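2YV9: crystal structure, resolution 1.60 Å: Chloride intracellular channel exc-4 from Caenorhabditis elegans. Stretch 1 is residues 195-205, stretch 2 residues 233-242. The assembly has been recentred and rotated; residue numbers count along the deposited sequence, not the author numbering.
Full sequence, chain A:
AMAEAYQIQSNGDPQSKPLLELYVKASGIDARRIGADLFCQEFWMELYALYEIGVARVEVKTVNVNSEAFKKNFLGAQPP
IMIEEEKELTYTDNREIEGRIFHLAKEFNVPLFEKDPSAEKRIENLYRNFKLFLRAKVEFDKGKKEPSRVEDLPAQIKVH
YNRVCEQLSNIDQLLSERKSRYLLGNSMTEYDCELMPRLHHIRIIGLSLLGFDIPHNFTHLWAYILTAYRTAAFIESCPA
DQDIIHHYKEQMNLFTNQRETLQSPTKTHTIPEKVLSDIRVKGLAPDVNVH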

# COMPACT_ATOMS: atom_id res chain seq x y z
N LEU A 195 -14.99 -6.63 0.23
CA LEU A 195 -16.10 -7.00 -0.70
C LEU A 195 -17.21 -5.97 -0.77
O LEU A 195 -17.76 -5.75 -1.82
CB LEU A 195 -16.71 -8.34 -0.23
CG LEU A 195 -17.75 -8.94 -1.17
CD1 LEU A 195 -17.16 -9.10 -2.60
CD2 LEU A 195 -18.25 -10.31 -0.60
N MET A 196 -17.63 -5.39 0.36
CA MET A 196 -18.82 -4.54 0.28
C MET A 196 -18.50 -3.30 -0.60
O MET A 196 -19.25 -2.98 -1.51
CB MET A 196 -19.35 -4.17 1.66
CG MET A 196 -19.96 -5.35 2.39
SD MET A 196 -20.42 -4.85 4.10
CE MET A 196 -21.69 -6.12 4.43
N PRO A 197 -17.34 -2.65 -0.35
CA PRO A 197 -17.03 -1.54 -1.34
C PRO A 197 -16.93 -2.00 -2.80
O PRO A 197 -17.47 -1.36 -3.67
CB PRO A 197 -15.70 -1.00 -0.80
CG PRO A 197 -15.74 -1.32 0.71
CD PRO A 197 -16.38 -2.71 0.76
N ARG A 198 -16.34 -3.17 -3.04
CA ARG A 198 -16.24 -3.69 -4.42
C ARG A 198 -17.64 -3.93 -5.03
O ARG A 198 -17.93 -3.58 -6.18
CB ARG A 198 -15.30 -4.87 -4.49
CG ARG A 198 -13.84 -4.46 -4.24
CD ARG A 198 -12.87 -5.67 -4.10
NE ARG A 198 -11.46 -5.25 -4.07
CZ ARG A 198 -10.92 -4.51 -3.12
NH1 ARG A 198 -11.64 -4.16 -2.05
NH2 ARG A 198 -9.66 -4.11 -3.20
N LEU A 199 -18.52 -4.54 -4.25
CA LEU A 199 -19.87 -4.76 -4.72
C LEU A 199 -20.57 -3.45 -5.05
O LEU A 199 -21.23 -3.36 -6.08
CB LEU A 199 -20.66 -5.58 -3.72
CG LEU A 199 -20.34 -7.05 -3.61
CD1 LEU A 199 -21.08 -7.71 -2.38
CD2 LEU A 199 -20.74 -7.86 -4.90
N HIS A 200 -20.44 -2.47 -4.18
CA HIS A 200 -21.12 -1.18 -4.39
C HIS A 200 -20.54 -0.49 -5.62
O HIS A 200 -21.29 0.03 -6.45
CB HIS A 200 -20.91 -0.28 -3.21
CG HIS A 200 -21.71 0.97 -3.29
ND1 HIS A 200 -23.09 0.99 -3.39
CD2 HIS A 200 -21.31 2.26 -3.35
CE1 HIS A 200 -23.49 2.25 -3.49
NE2 HIS A 200 -22.44 3.04 -3.47
N HIS A 201 -19.21 -0.52 -5.77
CA HIS A 201 -18.57 -0.01 -7.00
C HIS A 201 -19.17 -0.70 -8.25
O HIS A 201 -19.53 -0.06 -9.26
CB HIS A 201 -17.05 -0.20 -7.03
CG HIS A 201 -16.29 0.74 -6.17
ND1 HIS A 201 -15.04 1.21 -6.51
CD2 HIS A 201 -16.64 1.37 -5.01
CE1 HIS A 201 -14.62 2.02 -5.55
NE2 HIS A 201 -15.57 2.16 -4.64
N ILE A 202 -19.28 -2.04 -8.18
CA ILE A 202 -19.76 -2.77 -9.32
C ILE A 202 -21.20 -2.35 -9.61
O ILE A 202 -21.61 -2.20 -10.77
CB ILE A 202 -19.69 -4.29 -9.04
CG1 ILE A 202 -18.24 -4.71 -9.11
CG2 ILE A 202 -20.46 -5.03 -10.01
CD1 ILE A 202 -17.93 -6.15 -8.67
N ARG A 203 -22.02 -2.15 -8.55
CA ARG A 203 -23.42 -1.77 -8.75
C ARG A 203 -23.55 -0.40 -9.43
O ARG A 203 -24.22 -0.24 -10.45
CB ARG A 203 -24.17 -1.75 -7.43
CG ARG A 203 -25.62 -2.14 -7.57
CD ARG A 203 -26.54 -1.00 -7.79
NE ARG A 203 -27.89 -1.43 -8.17
CZ ARG A 203 -29.02 -0.98 -7.64
NH1 ARG A 203 -29.03 -0.07 -6.69
NH2 ARG A 203 -30.18 -1.41 -8.11
N ILE A 204 -22.86 0.58 -8.87
CA ILE A 204 -22.89 1.96 -9.39
C ILE A 204 -22.31 2.02 -10.80
O ILE A 204 -22.90 2.64 -11.69
CB ILE A 204 -22.12 2.92 -8.46
CG1 ILE A 204 -22.75 3.01 -7.07
CG2 ILE A 204 -22.04 4.35 -9.06
CD1 ILE A 204 -24.25 3.28 -7.06
N ILE A 205 -21.15 1.42 -11.02
CA ILE A 205 -20.50 1.48 -12.35
C ILE A 205 -21.33 0.66 -13.36
O ILE A 205 -21.52 1.04 -14.52
CB ILE A 205 -19.05 1.02 -12.30
CG1 ILE A 205 -18.22 1.99 -11.48
CG2 ILE A 205 -18.43 0.88 -13.74
CD1 ILE A 205 -18.33 3.47 -11.96
N ALA A 233 -20.32 1.52 9.48
CA ALA A 233 -18.90 1.54 8.97
C ALA A 233 -18.86 1.73 7.45
O ALA A 233 -18.00 2.45 6.92
CB ALA A 233 -18.16 0.27 9.35
N PHE A 234 -19.75 1.05 6.76
CA PHE A 234 -19.84 1.19 5.32
C PHE A 234 -20.40 2.55 4.90
O PHE A 234 -19.84 3.27 4.02
CB PHE A 234 -20.67 0.06 4.72
CG PHE A 234 -20.87 0.22 3.23
CD1 PHE A 234 -19.86 -0.17 2.34
CD2 PHE A 234 -21.99 0.88 2.72
CE1 PHE A 234 -20.00 0.02 1.01
CE2 PHE A 234 -22.13 1.07 1.33
CZ PHE A 234 -21.10 0.63 0.49
N ILE A 235 -21.53 2.91 5.51
CA ILE A 235 -22.25 4.10 5.12
C ILE A 235 -21.35 5.32 5.30
O ILE A 235 -21.25 6.17 4.38
CB ILE A 235 -23.54 4.27 5.91
CG1 ILE A 235 -24.50 3.11 5.64
CG2 ILE A 235 -24.22 5.60 5.56
CD1 ILE A 235 -25.65 3.05 6.69
N GLU A 236 -20.70 5.41 6.45
CA GLU A 236 -19.92 6.63 6.77
C GLU A 236 -18.72 6.81 5.84
O GLU A 236 -18.29 7.94 5.57
CB GLU A 236 -19.49 6.62 8.24
CG GLU A 236 -20.68 6.84 9.20
CD GLU A 236 -21.53 8.04 8.83
OE1 GLU A 236 -20.97 9.15 8.76
OE2 GLU A 236 -22.75 7.86 8.59
N SER A 237 -18.19 5.70 5.33
CA SER A 237 -16.97 5.72 4.51
C SER A 237 -17.26 5.63 3.03
O SER A 237 -16.33 5.50 2.24
CB SER A 237 -16.08 4.56 4.91
OG SER A 237 -16.78 3.31 4.73
N CYS A 238 -18.52 5.66 2.64
CA CYS A 238 -18.90 5.36 1.25
C CYS A 238 -18.92 6.64 0.42
O CYS A 238 -19.60 7.63 0.78
CB CYS A 238 -20.29 4.69 1.20
SG CYS A 238 -20.78 4.20 -0.47
N PRO A 239 -18.17 6.64 -0.71
CA PRO A 239 -18.16 7.86 -1.49
C PRO A 239 -19.45 8.06 -2.22
O PRO A 239 -20.16 7.10 -2.44
CB PRO A 239 -17.05 7.62 -2.50
CG PRO A 239 -17.00 6.19 -2.66
CD PRO A 239 -17.29 5.63 -1.28
N ALA A 240 -19.72 9.31 -2.64
CA ALA A 240 -20.90 9.58 -3.47
C ALA A 240 -20.81 8.91 -4.86
O ALA A 240 -19.70 8.65 -5.40
CB ALA A 240 -21.07 11.15 -3.66
N ASP A 241 -22.00 8.63 -5.43
CA ASP A 241 -22.09 8.01 -6.73
C ASP A 241 -21.18 8.68 -7.77
O ASP A 241 -20.47 8.03 -8.55
CB ASP A 241 -23.50 8.08 -7.29
CG ASP A 241 -24.57 7.52 -6.37
OD1 ASP A 241 -24.30 6.64 -5.48
OD2 ASP A 241 -25.72 7.95 -6.58
N GLN A 242 -21.22 10.02 -7.77
CA GLN A 242 -20.50 10.78 -8.78
C GLN A 242 -19.00 10.62 -8.65
O GLN A 242 -18.28 10.64 -9.67
CB GLN A 242 -20.84 12.26 -8.69
CG GLN A 242 -22.28 12.58 -9.08
CD GLN A 242 -23.29 12.16 -8.06
OE1 GLN A 242 -22.99 12.02 -6.86
NE2 GLN A 242 -24.53 12.02 -8.50
O HOH W 1 -22.54 5.85 -3.62

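Two distant parts of one chain pack here: residues 195-205, a segment of a longer helix, and residues 233-242, in which the end of one helix passes through a turn into the start of another. The first stretch carries a regular ladder of backbone bonds, such as His-200 N to Met-196 O (3.0 Å) and Ile-204 N to His-200 O (2.9 Å); it is kinked at Pro-197, whose ring nitrogen has no hydrogen to give to the turn before. The backbones lie closest at Ile-204 and Asp-241, with CA atoms 6.7 Å apart, and no direct hydrogen bond joins the stretches.

Along stretch 2, Ala-233 does not reach the partner helix, but its carbonyl O accepts a hydrogen bond from Ser-237 OG (2.7 Å), tying the last helical turn to the bend. Phe-234 is the main apolar contact and has the largest area covered by the other stretch. Its CB points toward stretch 1, and chi1 in t sends the ring to the kink. Phe-234 CD1 lies 4.1 Å from Met-196 CB, although the end of the methionine leads away, and Phe-234 CE1 lies 4.0 Å from Pro-197 N, which sits at the ring edge. Phe-234 CZ reaches His-200 CB at 3.8 Å. The phenyl edge is directed toward the imidazole face of His-200, with planes at 84° and centroids 5.6 Å apart, an arrangement that sets the positive rim of one ring against the pi cloud of the other.

After Phe-234 the chain leaves the helix by way of a turn before Cys-238, held by a weak bond from Ser-237 N to Phe-234 O (3.2 Å) and by a hydrogen bond from Cys-238 N to Ile-235 O (3.3 Å). Cys-238 points toward stretch 1 and places its polarizable sulfur obliquely over the same imidazole: SG is 3.5 Å from His-200 CD2 and 4.1 Å from the ring centroid.

Pro-239 contributes through its backbone. Water 1 donates to Pro-239 O (2.9 Å) and to Asp-241 OD1 (2.7 Å), and it is hydrogen-bonded to His-200 NE2 (2.8 Å). This bridge supplies the polar link that direct contacts lack, joining the histidine to both loop and helix. Ala-240, its CB directed away, occupies the N-cap position before the new helix. Asp-241 begins that helix; its CB points sideways, but the carboxylate comes nearer, and OD1 lies 3.7 Å from Ile-204 CD1, a van der Waals contact beside the water site. Gln-242 turns its CB away from the partner, and the contact ends.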